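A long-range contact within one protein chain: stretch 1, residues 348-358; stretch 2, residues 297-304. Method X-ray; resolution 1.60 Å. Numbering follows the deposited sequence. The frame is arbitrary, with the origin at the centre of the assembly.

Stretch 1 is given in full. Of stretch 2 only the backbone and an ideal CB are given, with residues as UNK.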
# COMPACT_ATOMS: atom_id res chain seq x y z
N LEU A 348 2.96 11.57 -18.77
CA LEU A 348 2.59 12.96 -18.87
C LEU A 348 2.07 13.49 -17.56
O LEU A 348 1.51 12.75 -16.76
CB LEU A 348 1.47 13.14 -19.91
CG LEU A 348 1.83 12.72 -21.34
CD1 LEU A 348 0.58 12.86 -22.20
CD2 LEU A 348 2.93 13.59 -21.89
N GLY A 349 2.26 14.79 -17.34
CA GLY A 349 1.72 15.42 -16.14
C GLY A 349 0.62 16.33 -16.67
O GLY A 349 0.91 17.19 -17.50
N VAL A 350 -0.61 16.15 -16.20
CA VAL A 350 -1.74 16.97 -16.66
C VAL A 350 -2.13 17.94 -15.55
O VAL A 350 -2.59 17.50 -14.50
CB VAL A 350 -2.96 16.04 -16.98
CG1 VAL A 350 -4.14 16.86 -17.49
CG2 VAL A 350 -2.57 15.00 -18.02
N PRO A 351 -1.91 19.25 -15.75
CA PRO A 351 -2.27 20.24 -14.71
C PRO A 351 -3.77 20.53 -14.70
O PRO A 351 -4.49 20.12 -15.62
CB PRO A 351 -1.43 21.44 -15.08
CG PRO A 351 -1.47 21.40 -16.59
CD PRO A 351 -1.21 19.91 -16.87
N LYS A 352 -4.24 21.23 -13.67
CA LYS A 352 -5.66 21.56 -13.50
C LYS A 352 -6.46 20.28 -13.68
O LYS A 352 -7.50 20.26 -14.34
CB LYS A 352 -6.10 22.58 -14.55
CG LYS A 352 -5.36 23.90 -14.54
CD LYS A 352 -5.74 24.72 -15.76
CE LYS A 352 -5.00 26.05 -15.81
NZ LYS A 352 -5.31 26.80 -17.07
N ALA A 353 -5.99 19.21 -13.06
CA ALA A 353 -6.61 17.90 -13.19
C ALA A 353 -7.58 17.49 -12.09
O ALA A 353 -7.67 16.32 -11.77
CB ALA A 353 -5.50 16.85 -13.33
N GLU A 354 -8.30 18.44 -11.50
CA GLU A 354 -9.22 18.08 -10.43
C GLU A 354 -10.22 16.97 -10.79
O GLU A 354 -10.71 16.27 -9.91
CB GLU A 354 -9.97 19.33 -9.96
CG GLU A 354 -9.18 20.24 -9.00
CD GLU A 354 -7.97 20.95 -9.62
OE1 GLU A 354 -7.95 21.22 -10.84
OE2 GLU A 354 -7.03 21.28 -8.87
N GLY A 355 -10.52 16.79 -12.07
CA GLY A 355 -11.46 15.73 -12.42
C GLY A 355 -10.85 14.38 -12.78
O GLY A 355 -11.58 13.44 -13.11
N LEU A 356 -9.53 14.28 -12.69
CA LEU A 356 -8.83 13.03 -13.04
C LEU A 356 -8.30 12.38 -11.77
O LEU A 356 -7.49 12.96 -11.06
CB LEU A 356 -7.65 13.33 -13.98
CG LEU A 356 -8.02 13.90 -15.36
CD1 LEU A 356 -6.76 14.21 -16.17
CD2 LEU A 356 -8.91 12.89 -16.08
N HIS A 357 -8.75 11.15 -11.52
CA HIS A 357 -8.38 10.44 -10.30
C HIS A 357 -7.49 9.24 -10.51
O HIS A 357 -7.47 8.65 -11.60
CB HIS A 357 -9.66 10.00 -9.60
CG HIS A 357 -10.68 11.10 -9.48
ND1 HIS A 357 -10.47 12.22 -8.71
CD2 HIS A 357 -11.90 11.25 -10.04
CE1 HIS A 357 -11.52 13.02 -8.81
NE2 HIS A 357 -12.41 12.45 -9.61
N ARG A 358 -6.78 8.84 -9.46
CA ARG A 358 -5.90 7.69 -9.56
C ARG A 358 -6.71 6.48 -10.02
O ARG A 358 -7.82 6.23 -9.52
CB ARG A 358 -5.29 7.38 -8.19
CG ARG A 358 -4.25 6.24 -8.19
CD ARG A 358 -3.73 6.00 -6.75
NE ARG A 358 -2.64 5.02 -6.69
CZ ARG A 358 -2.77 3.70 -6.77
NH1 ARG A 358 -3.97 3.14 -6.93
NH2 ARG A 358 -1.69 2.92 -6.71
N UNK A 297 0.00 24.48 -6.46
CA UNK A 297 0.11 23.93 -7.82
C UNK A 297 -1.22 23.39 -8.34
O UNK A 297 -1.43 23.32 -9.55
CB UNK A 297 1.16 22.82 -7.85
N UNK A 298 -2.11 23.03 -7.42
CA UNK A 298 -3.38 22.46 -7.84
C UNK A 298 -3.16 20.98 -8.16
O UNK A 298 -2.03 20.50 -8.05
CB UNK A 298 -3.95 23.21 -9.05
N UNK A 299 -4.21 20.28 -8.55
CA UNK A 299 -4.10 18.85 -8.84
C UNK A 299 -3.41 18.56 -10.16
O UNK A 299 -3.69 19.19 -11.18
CB UNK A 299 -5.49 18.21 -8.85
N UNK A 300 -2.44 17.64 -10.13
CA UNK A 300 -1.73 17.22 -11.33
C UNK A 300 -1.90 15.70 -11.41
O UNK A 300 -1.61 14.99 -10.45
CB UNK A 300 -0.26 17.63 -11.30
N UNK A 301 -2.39 15.22 -12.55
CA UNK A 301 -2.61 13.80 -12.78
C UNK A 301 -1.42 13.30 -13.58
O UNK A 301 -0.97 13.95 -14.53
CB UNK A 301 -3.93 13.53 -13.50
N UNK A 302 -0.89 12.15 -13.17
CA UNK A 302 0.25 11.57 -13.86
C UNK A 302 -0.25 10.41 -14.67
O UNK A 302 -0.79 9.44 -14.14
CB UNK A 302 1.35 11.13 -12.89
N UNK A 303 -0.07 10.53 -15.98
CA UNK A 303 -0.59 9.56 -16.92
C UNK A 303 0.47 8.77 -17.62
O UNK A 303 1.43 9.34 -18.12
CB UNK A 303 -1.46 10.26 -17.96
N UNK A 304 0.29 7.46 -17.67
CA UNK A 304 1.19 6.62 -18.46
C UNK A 304 0.46 6.36 -19.77
O UNK A 304 -0.71 5.94 -19.76
CB UNK A 304 1.56 5.32 -17.74

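Position 297 lies before the paired strand, its CA-to-CB bond points sideways, and an ideal CB finds nothing of stretch 1 within 5.5 Å. Stretch 1 sets no rule here, and almost any residue would serve. It is Met-297; a water lies 2.6 Å from Met-297 O and accepts a hydrogen bond from Lys-352 N at 2.9 Å.

Position 298 is decided by its backbone. With phi/psi of 81/179, a CB would jam against the carbonyl O of the residue before, and it would also sit 3.6 Å from Glu-354 OE2. Glycine is called for, and Gly-298 is found.

At 299 the backbone is held at both ends: its N donates to Glu-354 OE2 (3.0 Å), and its O accepts from Ala-353 N (3.0 Å). The CB points toward stretch 1, 3.9 Å from Ala-353 C, and the turn from Ala-353 to Leu-356 lies beyond. A long side chain fits, and the carbonyls of that turn favour one able to donate, such as glutamine, lysine or arginine; a methionine could fill the space without using them. The residue is Gln-299, extended along the turn and the most covered of its stretch.

Position 300 points sideways, its CB 4.0 Å from Val-350 O and 4.7 Å from Pro-351 CA. A beta-branched or medium apolar residue suits such a strand position. Val-300 brings CG1 to 4.2 Å from Gly-349 CA and CG2 to 4.3 Å from Pro-351 CA.

At 301 the register is exact: N donates to Val-350 O (3.0 Å) and O accepts from Val-350 N (2.8 Å). The CB is already hemmed in, 3.7 Å from Ala-353 CB and 3.8 Å from Leu-356 CB, so a small residue, alanine, glycine or perhaps serine, is expected. Ala-301 packs its methyl against both, and against Val-350.

Position 302 points to the other face of the sheet, the side a CB on Gly-349 would take. With no side chain opposite, stretch 1 leaves room for a large or aromatic residue without demanding one. Tyr-302 is there, and its CA makes a CA-H...O contact with Leu-348 O at 3.4 Å.

Position 303 returns to the face of Leu-348 and Val-350, paired with Leu-348 through two 2.8 Å bonds, N to O each way. Leucine, isoleucine, valine or methionine would suit this apolar company. Leu-303 reaches Val-350 CG2 with CD1 at 3.7 Å.

Position 304 points away, beyond the contact, leaving the choice free. Arg-304 makes its hydrogen bonds elsewhere in the structure.

Stretch 2 (297-304) MGQVAYLR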
# COMPACT_ATOMS: atom_id res chain seq x y z
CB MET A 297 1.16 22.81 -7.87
CG MET A 297 1.47 22.25 -9.27
SD MET A 297 2.35 23.40 -10.37
CE MET A 297 2.60 22.29 -11.86
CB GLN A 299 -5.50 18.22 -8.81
CG GLN A 299 -5.53 16.69 -9.08
CD GLN A 299 -6.74 16.00 -8.47
OE1 GLN A 299 -7.15 14.92 -8.91
NE2 GLN A 299 -7.31 16.60 -7.43
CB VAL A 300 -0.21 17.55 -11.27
CG1 VAL A 300 0.49 16.95 -12.48
CG2 VAL A 300 -0.01 19.06 -11.25
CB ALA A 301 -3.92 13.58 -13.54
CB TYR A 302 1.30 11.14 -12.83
CG TYR A 302 1.90 12.35 -12.14
CD1 TYR A 302 3.14 12.85 -12.52
CD2 TYR A 302 1.20 13.02 -11.15
CE1 TYR A 302 3.66 14.00 -11.91
CE2 TYR A 302 1.71 14.16 -10.54
CZ TYR A 302 2.93 14.64 -10.92
OH TYR A 302 3.41 15.77 -10.31
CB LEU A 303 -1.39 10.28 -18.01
CG LEU A 303 -2.84 10.68 -17.87
CD1 LEU A 303 -3.03 11.55 -16.64
CD2 LEU A 303 -3.26 11.43 -19.14
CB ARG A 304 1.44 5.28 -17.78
CG ARG A 304 1.99 4.20 -18.76
CD ARG A 304 3.38 4.54 -19.31
NE ARG A 304 3.64 3.78 -20.53
CZ ARG A 304 4.06 2.52 -20.59
NH1 ARG A 304 4.30 1.82 -19.48
NH2 ARG A 304 4.18 1.94 -21.79
O HOH W 1 -2.57 22.01 -11.43
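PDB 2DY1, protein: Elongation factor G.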